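Local coordinates for protein peptide chain release factor subunit 1 (Aeropyrum pernix, PDB 3AGK) that probably directs the ending of protein synthesis at the stop codons UAA, UAG and UGA, as a member of the eukaryotic release factor 1 family, at residues A285-L293 against W354-I365; G303-L311 against R325-K334. All blocks are in the same frame, centred on the assembly; numbering follows the deposited sequence.

Interaction 1. Residues A285-L293 against W354-I365; sequences AMEEFKLHL and WFLKTFGGLAGI
Phe289 reaches from helix 285-293 into a pocket made by Trp354, Phe355, Phe359, Ala363 and Ile365. Its CB starts against the branch end of Ile365, with CD1 of that isoleucine 4.1 Å from Phe289 CB. CG lies anti to the backbone N (chi1 170°), which sends the ring away from its own helix and between helix 354-359 and strand 362-365. There Phe289 CE1 lies 3.5 Å from Ala363 CB, while Phe289 CE2 comes within 3.9 Å of Trp354 CH2. The tip, CZ, lies over the face of Phe359 in an edge-to-face pair with planes at 75°; Phe355 turns its edge to Phe289 in a second, offset edge-to-face pair, so three phenylalanines form one aromatic cluster. This is the helix-on-sheet core of the third eRF1 domain, where helices 277-294 and 352-359 both pack on one side of a mixed four-stranded sheet. Replacing Phe359 with an alanine would probably open a gap beside Phe289 CZ and Leu293 CD1, the latter now 3.5 Å from Phe359 CZ. The extended chain of Glu288 crosses Ile365, with CB, CG and the carboxylate all close to its CD1 methyl, while that carboxylate is salt-bridged to Lys317 on the neighbouring strand.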
loop_
_atom_site.group_PDB
_atom_site.type_symbol
_atom_site.label_atom_id
_atom_site.label_comp_id
_atom_site.label_asym_id
_atom_site.label_seq_id
_atom_site.Cartn_x
_atom_site.Cartn_y
_atom_site.Cartn_z
ATOM N N ALA A 285 -11.755 11.978 12.956
ATOM C CA ALA A 285 -11.569 13.386 12.637
ATOM C C ALA A 285 -12.644 13.837 11.652
ATOM O O ALA A 285 -13.282 14.876 11.851
ATOM C CB ALA A 285 -10.172 13.644 12.088
ATOM N N MET A 286 -12.852 13.051 10.599
ATOM C CA MET A 286 -13.892 13.349 9.606
ATOM C C MET A 286 -15.286 13.482 10.223
ATOM O O MET A 286 -16.041 14.395 9.896
ATOM C CB MET A 286 -13.926 12.274 8.530
ATOM C CG MET A 286 -13.303 12.703 7.237
ATOM S SD MET A 286 -14.152 14.059 6.397
ATOM C CE MET A 286 -12.761 14.609 5.439
ATOM N N GLU A 287 -15.624 12.557 11.112
ATOM C CA GLU A 287 -16.905 12.607 11.806
ATOM C C GLU A 287 -17.033 13.809 12.739
ATOM O O GLU A 287 -18.071 14.470 12.763
ATOM C CB GLU A 287 -17.158 11.305 12.565
ATOM C CG GLU A 287 -17.344 10.109 11.651
ATOM C CD GLU A 287 -17.493 8.810 12.423
ATOM O OE1 GLU A 287 -17.624 7.745 11.774
ATOM O OE2 GLU A 287 -17.473 8.856 13.677
ATOM N N GLU A 288 -15.991 14.094 13.512
ATOM C CA GLU A 288 -16.011 15.278 14.361
ATOM C C GLU A 288 -16.235 16.543 13.515
ATOM O O GLU A 288 -17.057 17.391 13.852
ATOM C CB GLU A 288 -14.716 15.400 15.161
ATOM C CG GLU A 288 -14.635 16.648 16.023
ATOM C CD GLU A 288 -13.352 16.724 16.842
ATOM O OE1 GLU A 288 -12.472 15.856 16.668
ATOM O OE2 GLU A 288 -13.220 17.661 17.657
ATOM N N PHE A 289 -15.501 16.646 12.412
ATOM C CA PHE A 289 -15.641 17.758 11.488
ATOM C C PHE A 289 -17.100 17.879 11.028
ATOM O O PHE A 289 -17.665 18.968 11.019
ATOM C CB PHE A 289 -14.664 17.585 10.305
ATOM C CG PHE A 289 -14.877 18.560 9.165
ATOM C CD1 PHE A 289 -14.592 19.906 9.313
ATOM C CD2 PHE A 289 -15.345 18.116 7.936
ATOM C CE1 PHE A 289 -14.784 20.801 8.268
ATOM C CE2 PHE A 289 -15.532 18.996 6.885
ATOM C CZ PHE A 289 -15.245 20.346 7.047
ATOM N N LYS A 290 -17.718 16.758 10.669
ATOM C CA LYS A 290 -19.071 16.806 10.123
ATOM C C LYS A 290 -20.117 17.150 11.182
ATOM O O LYS A 290 -21.074 17.865 10.903
ATOM C CB LYS A 290 -19.420 15.502 9.411
ATOM C CG LYS A 290 -20.314 15.712 8.203
ATOM C CD LYS A 290 -21.611 16.444 8.583
ATOM C CE LYS A 290 -22.138 17.316 7.456
ATOM N NZ LYS A 290 -23.218 18.229 7.930
ATOM N N LEU A 291 -19.915 16.650 12.395
ATOM C CA LEU A 291 -20.763 16.970 13.539
ATOM C C LEU A 291 -20.803 18.483 13.825
ATOM O O LEU A 291 -21.861 19.052 14.099
ATOM C CB LEU A 291 -20.255 16.212 14.771
ATOM C CG LEU A 291 -21.243 15.746 15.840
ATOM C CD1 LEU A 291 -22.495 15.178 15.196
ATOM C CD2 LEU A 291 -20.595 14.712 16.760
ATOM N N HIS A 292 -19.647 19.131 13.764
ATOM C CA HIS A 292 -19.591 20.578 13.934
ATOM C C HIS A 292 -20.359 21.274 12.811
ATOM O O HIS A 292 -21.086 22.240 13.057
ATOM C CB HIS A 292 -18.142 21.084 13.976
ATOM C CG HIS A 292 -17.379 20.652 15.190
ATOM N ND1 HIS A 292 -17.703 21.068 16.465
ATOM C CD2 HIS A 292 -16.292 19.853 15.321
ATOM C CE1 HIS A 292 -16.859 20.534 17.330
ATOM N NE2 HIS A 292 -15.991 19.793 16.660
ATOM N N LEU A 293 -20.189 20.788 11.581
ATOM C CA LEU A 293 -20.916 21.334 10.440
ATOM C C LEU A 293 -22.411 21.216 10.661
ATOM O O LEU A 293 -23.153 22.193 10.543
ATOM C CB LEU A 293 -20.581 20.569 9.168
ATOM C CG LEU A 293 -19.427 21.018 8.286
ATOM C CD1 LEU A 293 -19.456 20.166 7.018
ATOM C CD2 LEU A 293 -19.559 22.480 7.944
ATOM N N TRP A 354 -16.452 13.708 -1.155
ATOM C CA TRP A 354 -17.328 14.764 -0.698
ATOM C C TRP A 354 -16.509 15.919 -0.099
ATOM O O TRP A 354 -16.728 17.090 -0.428
ATOM C CB TRP A 354 -18.291 14.205 0.347
ATOM C CG TRP A 354 -18.923 15.276 1.151
ATOM C CD1 TRP A 354 -19.991 16.048 0.793
ATOM C CD2 TRP A 354 -18.514 15.728 2.442
ATOM N NE1 TRP A 354 -20.278 16.948 1.791
ATOM C CE2 TRP A 354 -19.386 16.771 2.817
ATOM C CE3 TRP A 354 -17.501 15.348 3.325
ATOM C CZ2 TRP A 354 -19.273 17.438 4.039
ATOM C CZ3 TRP A 354 -17.395 15.994 4.530
ATOM C CH2 TRP A 354 -18.269 17.038 4.878
ATOM N N PHE A 355 -15.571 15.562 0.781
ATOM C CA PHE A 355 -14.650 16.497 1.414
ATOM C C PHE A 355 -13.880 17.329 0.393
ATOM O O PHE A 355 -13.756 18.551 0.531
ATOM C CB PHE A 355 -13.667 15.740 2.315
ATOM C CG PHE A 355 -12.660 16.631 3.020
ATOM C CD1 PHE A 355 -13.080 17.632 3.888
ATOM C CD2 PHE A 355 -11.293 16.446 2.838
ATOM C CE1 PHE A 355 -12.150 18.441 4.541
ATOM C CE2 PHE A 355 -10.363 17.252 3.483
ATOM C CZ PHE A 355 -10.793 18.252 4.332
ATOM N N LEU A 356 -13.356 16.658 -0.626
ATOM C CA LEU A 356 -12.634 17.316 -1.701
ATOM C C LEU A 356 -13.562 18.207 -2.539
ATOM O O LEU A 356 -13.169 19.282 -2.986
ATOM C CB LEU A 356 -11.983 16.265 -2.614
ATOM C CG LEU A 356 -11.187 16.840 -3.786
ATOM C CD1 LEU A 356 -10.030 17.678 -3.235
ATOM C CD2 LEU A 356 -10.682 15.751 -4.733
ATOM N N LYS A 357 -14.788 17.752 -2.769
ATOM C CA LYS A 357 -15.706 18.508 -3.623
ATOM C C LYS A 357 -16.232 19.732 -2.892
ATOM O O LYS A 357 -16.303 20.813 -3.457
ATOM C CB LYS A 357 -16.888 17.648 -4.128
ATOM C CG LYS A 357 -17.899 18.443 -4.966
ATOM C CD LYS A 357 -19.217 17.714 -5.239
ATOM C CE LYS A 357 -19.968 18.444 -6.355
ATOM N NZ LYS A 357 -21.354 17.970 -6.592
ATOM N N THR A 358 -16.607 19.565 -1.634
ATOM C CA THR A 358 -17.309 20.654 -0.990
ATOM C C THR A 358 -16.397 21.629 -0.235
ATOM O O THR A 358 -16.788 22.765 -0.008
ATOM C CB THR A 358 -18.582 20.197 -0.192
ATOM O OG1 THR A 358 -18.363 20.244 1.217
ATOM C CG2 THR A 358 -19.026 18.814 -0.615
ATOM N N PHE A 359 -15.176 21.199 0.093
ATOM C CA PHE A 359 -14.230 22.033 0.832
ATOM C C PHE A 359 -12.847 22.103 0.188
ATOM O O PHE A 359 -11.876 22.538 0.818
ATOM C CB PHE A 359 -14.093 21.525 2.259
ATOM C CG PHE A 359 -15.353 21.639 3.056
ATOM C CD1 PHE A 359 -16.125 20.517 3.321
ATOM C CD2 PHE A 359 -15.769 22.872 3.538
ATOM C CE1 PHE A 359 -17.287 20.611 4.067
ATOM C CE2 PHE A 359 -16.926 22.985 4.289
ATOM C CZ PHE A 359 -17.692 21.849 4.551
ATOM N N GLY A 360 -12.761 21.658 -1.061
ATOM C CA GLY A 360 -11.498 21.640 -1.764
ATOM C C GLY A 360 -10.472 20.786 -1.053
ATOM O O GLY A 360 -9.276 20.946 -1.264
ATOM N N GLY A 361 -10.938 19.861 -0.221
ATOM C CA GLY A 361 -10.038 18.966 0.486
ATOM C C GLY A 361 -9.116 19.674 1.480
ATOM O O GLY A 361 -7.974 19.249 1.683
ATOM N N LEU A 362 -9.614 20.749 2.098
ATOM C CA LEU A 362 -8.873 21.473 3.143
ATOM C C LEU A 362 -9.825 22.054 4.184
ATOM O O LEU A 362 -10.638 22.923 3.871
ATOM C CB LEU A 362 -8.105 22.642 2.521
ATOM C CG LEU A 362 -6.719 23.122 2.970
ATOM C CD1 LEU A 362 -6.681 24.666 2.955
ATOM C CD2 LEU A 362 -6.273 22.580 4.291
ATOM N N ALA A 363 -9.702 21.618 5.430
ATOM C CA ALA A 363 -10.508 22.192 6.498
ATOM C C ALA A 363 -9.855 21.955 7.847
ATOM O O ALA A 363 -9.005 21.073 7.975
ATOM C CB ALA A 363 -11.930 21.635 6.480
ATOM N N GLY A 364 -10.237 22.756 8.842
ATOM C CA GLY A 364 -9.691 22.609 10.174
ATOM C C GLY A 364 -10.775 22.465 11.218
ATOM O O GLY A 364 -11.856 23.035 11.093
ATOM N N ILE A 365 -10.499 21.672 12.241
ATOM C CA ILE A 365 -11.305 21.724 13.444
ATOM C C ILE A 365 -10.594 22.674 14.430
ATOM O O ILE A 365 -9.404 22.526 14.701
ATOM C CB ILE A 365 -11.481 20.345 14.071
ATOM C CG1 ILE A 365 -12.122 19.377 13.066
ATOM C CG2 ILE A 365 -12.301 20.449 15.384
ATOM C CD1 ILE A 365 -12.043 17.904 13.495
#

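Interaction 2. Residues G303-L311 against R325-K334; sequences GEKDVEAAL and REDLEEWVEK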
loop_
_atom_site.group_PDB
_atom_site.type_symbol
_atom_site.label_atom_id
_atom_site.label_comp_id
_atom_site.label_asym_id
_atom_site.label_seq_id
_atom_site.Cartn_x
_atom_site.Cartn_y
_atom_site.Cartn_z
ATOM N N GLY A 303 -11.556 27.291 3.588
ATOM C CA GLY A 303 -11.155 28.371 2.702
ATOM C C GLY A 303 -9.720 28.689 3.064
ATOM O O GLY A 303 -9.405 28.861 4.248
ATOM N N GLU A 304 -8.845 28.738 2.065
ATOM C CA GLU A 304 -7.414 28.913 2.311
ATOM C C GLU A 304 -7.072 30.107 3.213
ATOM O O GLU A 304 -6.281 29.976 4.150
ATOM C CB GLU A 304 -6.655 28.994 0.985
ATOM C CG GLU A 304 -6.458 27.630 0.361
ATOM C CD GLU A 304 -6.031 27.692 -1.095
ATOM O OE1 GLU A 304 -5.476 28.732 -1.510
ATOM O OE2 GLU A 304 -6.255 26.690 -1.817
ATOM N N LYS A 305 -7.668 31.260 2.924
ATOM C CA LYS A 305 -7.410 32.463 3.697
ATOM C C LYS A 305 -7.792 32.211 5.149
ATOM O O LYS A 305 -6.996 32.464 6.052
ATOM C CB LYS A 305 -8.177 33.662 3.131
ATOM C CG LYS A 305 -7.789 34.041 1.703
ATOM C CD LYS A 305 -8.879 33.676 0.664
ATOM C CE LYS A 305 -8.944 32.167 0.379
ATOM N NZ LYS A 305 -10.338 31.627 0.464
ATOM N N ASP A 306 -8.996 31.687 5.371
ATOM C CA ASP A 306 -9.458 31.395 6.728
ATOM C C ASP A 306 -8.554 30.392 7.436
ATOM O O ASP A 306 -8.167 30.607 8.592
ATOM C CB ASP A 306 -10.899 30.880 6.727
ATOM C CG ASP A 306 -11.900 31.954 6.371
ATOM O OD1 ASP A 306 -13.113 31.745 6.593
ATOM O OD2 ASP A 306 -11.467 33.007 5.867
ATOM N N VAL A 307 -8.223 29.303 6.746
ATOM C CA VAL A 307 -7.388 28.260 7.336
ATOM C C VAL A 307 -6.033 28.850 7.722
ATOM O O VAL A 307 -5.557 28.632 8.839
ATOM C CB VAL A 307 -7.194 27.028 6.405
ATOM C CG1 VAL A 307 -6.199 26.053 7.018
ATOM C CG2 VAL A 307 -8.526 26.329 6.142
ATOM N N GLU A 308 -5.434 29.606 6.799
ATOM C CA GLU A 308 -4.219 30.374 7.076
ATOM C C GLU A 308 -4.313 31.166 8.378
ATOM O O GLU A 308 -3.542 30.933 9.306
ATOM C CB GLU A 308 -3.914 31.334 5.928
ATOM C CG GLU A 308 -3.012 30.752 4.858
ATOM C CD GLU A 308 -1.549 31.104 5.073
ATOM O OE1 GLU A 308 -0.815 30.281 5.667
ATOM O OE2 GLU A 308 -1.135 32.202 4.642
ATOM N N ALA A 309 -5.266 32.096 8.437
ATOM C CA ALA A 309 -5.420 32.975 9.592
ATOM C C ALA A 309 -5.689 32.186 10.867
ATOM O O ALA A 309 -5.159 32.518 11.926
ATOM C CB ALA A 309 -6.528 33.997 9.347
ATOM N N ALA A 310 -6.505 31.139 10.775
ATOM C CA ALA A 310 -6.743 30.289 11.943
ATOM C C ALA A 310 -5.440 29.665 12.443
ATOM O O ALA A 310 -5.177 29.635 13.649
ATOM C CB ALA A 310 -7.771 29.211 11.639
ATOM N N LEU A 311 -4.630 29.173 11.508
ATOM C CA LEU A 311 -3.366 28.520 11.830
ATOM C C LEU A 311 -2.416 29.529 12.468
ATOM O O LEU A 311 -1.631 29.190 13.352
ATOM C CB LEU A 311 -2.724 27.969 10.555
ATOM C CG LEU A 311 -2.449 26.470 10.367
ATOM C CD1 LEU A 311 -3.222 25.531 11.321
ATOM C CD2 LEU A 311 -2.715 26.095 8.911
ATOM N N ARG A 325 -4.289 17.014 -2.820
ATOM C CA ARG A 325 -3.844 18.401 -2.882
ATOM C C ARG A 325 -2.351 18.515 -3.161
ATOM O O ARG A 325 -1.521 17.955 -2.447
ATOM C CB ARG A 325 -4.196 19.154 -1.598
ATOM C CG ARG A 325 -5.633 19.615 -1.564
ATOM C CD ARG A 325 -5.923 20.393 -0.315
ATOM N NE ARG A 325 -6.734 21.573 -0.598
ATOM C CZ ARG A 325 -6.236 22.739 -0.979
ATOM N NH1 ARG A 325 -4.933 22.876 -1.128
ATOM N NH2 ARG A 325 -7.035 23.764 -1.207
ATOM N N GLU A 326 -2.016 19.259 -4.206
ATOM C CA GLU A 326 -0.625 19.432 -4.577
ATOM C C GLU A 326 0.138 20.183 -3.494
ATOM O O GLU A 326 1.281 19.851 -3.194
ATOM C CB GLU A 326 -0.534 20.120 -5.935
ATOM C CG GLU A 326 -1.325 19.367 -6.997
ATOM C CD GLU A 326 -1.191 19.966 -8.378
ATOM O OE1 GLU A 326 -1.745 19.381 -9.337
ATOM O OE2 GLU A 326 -0.536 21.020 -8.503
ATOM N N ASP A 327 -0.508 21.171 -2.881
ATOM C CA ASP A 327 0.113 21.938 -1.799
ATOM C C ASP A 327 0.118 21.191 -0.462
ATOM O O ASP A 327 0.445 21.765 0.580
ATOM C CB ASP A 327 -0.577 23.299 -1.645
ATOM C CG ASP A 327 -2.059 23.173 -1.314
ATOM O OD1 ASP A 327 -2.494 22.096 -0.856
ATOM O OD2 ASP A 327 -2.803 24.153 -1.518
ATOM N N LEU A 328 -0.229 19.907 -0.490
ATOM C CA LEU A 328 -0.348 19.125 0.747
ATOM C C LEU A 328 0.755 19.413 1.778
ATOM O O LEU A 328 0.476 19.722 2.945
ATOM C CB LEU A 328 -0.401 17.625 0.433
ATOM C CG LEU A 328 -0.928 16.668 1.509
ATOM C CD1 LEU A 328 -1.186 15.304 0.897
ATOM C CD2 LEU A 328 0.033 16.536 2.676
ATOM N N GLU A 329 2.008 19.308 1.355
ATOM C CA GLU A 329 3.102 19.382 2.310
ATOM C C GLU A 329 3.244 20.781 2.886
ATOM O O GLU A 329 3.655 20.947 4.036
ATOM C CB GLU A 329 4.414 18.913 1.686
ATOM C CG GLU A 329 5.433 18.444 2.714
ATOM C CD GLU A 329 4.948 17.245 3.523
ATOM O OE1 GLU A 329 4.066 16.501 3.033
ATOM O OE2 GLU A 329 5.456 17.045 4.649
ATOM N N GLU A 330 2.895 21.783 2.088
ATOM C CA GLU A 330 2.943 23.161 2.557
ATOM C C GLU A 330 2.055 23.331 3.771
ATOM O O GLU A 330 2.491 23.850 4.797
ATOM C CB GLU A 330 2.533 24.124 1.454
ATOM C CG GLU A 330 3.580 24.251 0.368
ATOM C CD GLU A 330 3.162 25.204 -0.721
ATOM O OE1 GLU A 330 3.607 25.017 -1.874
ATOM O OE2 GLU A 330 2.380 26.137 -0.425
ATOM N N TRP A 331 0.811 22.882 3.661
ATOM C CA TRP A 331 -0.093 22.895 4.805
ATOM C C TRP A 331 0.418 22.065 5.987
ATOM O O TRP A 331 0.163 22.407 7.142
ATOM C CB TRP A 331 -1.489 22.457 4.387
ATOM C CG TRP A 331 -2.107 23.442 3.468
ATOM C CD1 TRP A 331 -2.227 23.342 2.117
ATOM C CD2 TRP A 331 -2.666 24.703 3.833
ATOM N NE1 TRP A 331 -2.839 24.463 1.612
ATOM C CE2 TRP A 331 -3.120 25.314 2.646
ATOM C CE3 TRP A 331 -2.836 25.374 5.051
ATOM C CZ2 TRP A 331 -3.730 26.564 2.641
ATOM C CZ3 TRP A 331 -3.441 26.610 5.048
ATOM C CH2 TRP A 331 -3.882 27.196 3.849
ATOM N N VAL A 332 1.153 20.994 5.703
ATOM C CA VAL A 332 1.769 20.198 6.763
ATOM C C VAL A 332 2.800 21.016 7.537
ATOM O O VAL A 332 2.779 21.062 8.767
ATOM C CB VAL A 332 2.430 18.922 6.215
ATOM C CG1 VAL A 332 3.300 18.282 7.276
ATOM C CG2 VAL A 332 1.372 17.941 5.741
ATOM N N GLU A 333 3.707 21.656 6.811
ATOM C CA GLU A 333 4.688 22.526 7.432
ATOM C C GLU A 333 3.973 23.571 8.279
ATOM O O GLU A 333 4.261 23.726 9.468
ATOM C CB GLU A 333 5.549 23.206 6.362
ATOM C CG GLU A 333 6.466 24.319 6.879
ATOM C CD GLU A 333 7.681 23.801 7.636
ATOM O OE1 GLU A 333 7.766 22.575 7.871
ATOM O OE2 GLU A 333 8.552 24.624 7.996
ATOM N N LYS A 334 3.031 24.280 7.660
ATOM C CA LYS A 334 2.272 25.314 8.350
ATOM C C LYS A 334 1.601 24.760 9.611
ATOM O O LYS A 334 1.468 25.466 10.605
ATOM C CB LYS A 334 1.243 25.940 7.402
ATOM C CG LYS A 334 1.849 26.442 6.074
ATOM C CD LYS A 334 0.794 26.989 5.094
ATOM C CE LYS A 334 1.350 27.168 3.676
ATOM N NZ LYS A 334 0.283 27.512 2.689
#
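Trp331 pushes the six-membered part of its indole into helix 304-311, a knob among Glu304, Val307, Glu308 and Leu311. Its rim is touched atom by atom: Glu304 CG lies 3.7 Å from Trp331 CZ2, Glu308 CG 3.8 Å from Trp331 CH2, and Val307 CG1 approaches CZ3. Leu311 CD2 comes in at the ring edge, 3.9 Å from Trp331 CE3. On the pyrrole side, Trp331 NE1 donates to Asp327 OD2 at 3.1 Å; the donor stands well above the carboxylate plane, but the acceptor is nearly in the plane of the indole, and this bond helps fix the rotation of the ring. Over one face of the indole sits the ammonium of Lys334. The extended chain of that lysine passes Glu308, whose OE1 is 4.2 Å from Lys334 NZ, near enough for attraction but beyond a salt bridge.

At the N-terminal end of the helix pair, charge takes over. Glu304 has CG beside its backbone N (chi1 -78°) and an extended chain beyond, which carries the carboxylate past the indole to Arg325. There Arg325 NH2 donates to the anti lone pair of Glu304 OE2 at 3.1 Å, and the bond is close to straight at 165°. The guanidinium edge also meets the carboxylate of Asp327 in a salt bridge, although the position of NH1 is less certain and its bonds there are weak; the positive charge probably eases the closeness of the two acids. Leu362 of the inner strand 362-366 touches Glu304, Val307, Arg325 and Trp331. Two neighbouring helices, running in nearly the same direction and resting on a shared sheet, are what the alpha/beta layering of eRF1 domain 3 provides.

Overall arrangement
Both contacts belong to the third eRF1 domain and use the same four-stranded sheet, but its opposite faces: in 362-366, Ala363 and Ile365 point to interaction 1, Leu362 to interaction 2. Interaction 1 is the larger, 536 against 342 Å², and is almost wholly apolar, built from aromatic rings and methyls with mostly buried residues at its centre. Interaction 2 keeps a buried core of Trp331, Val307 and Leu311 but is edged by charges toward the surface. The two meet at the turn after helix 354-359, where Gly360 O lies 2.7 Å from Arg325 NE, a probable hydrogen bond, and Leu362 CD1 packs 3.5 Å from Trp331 CZ2.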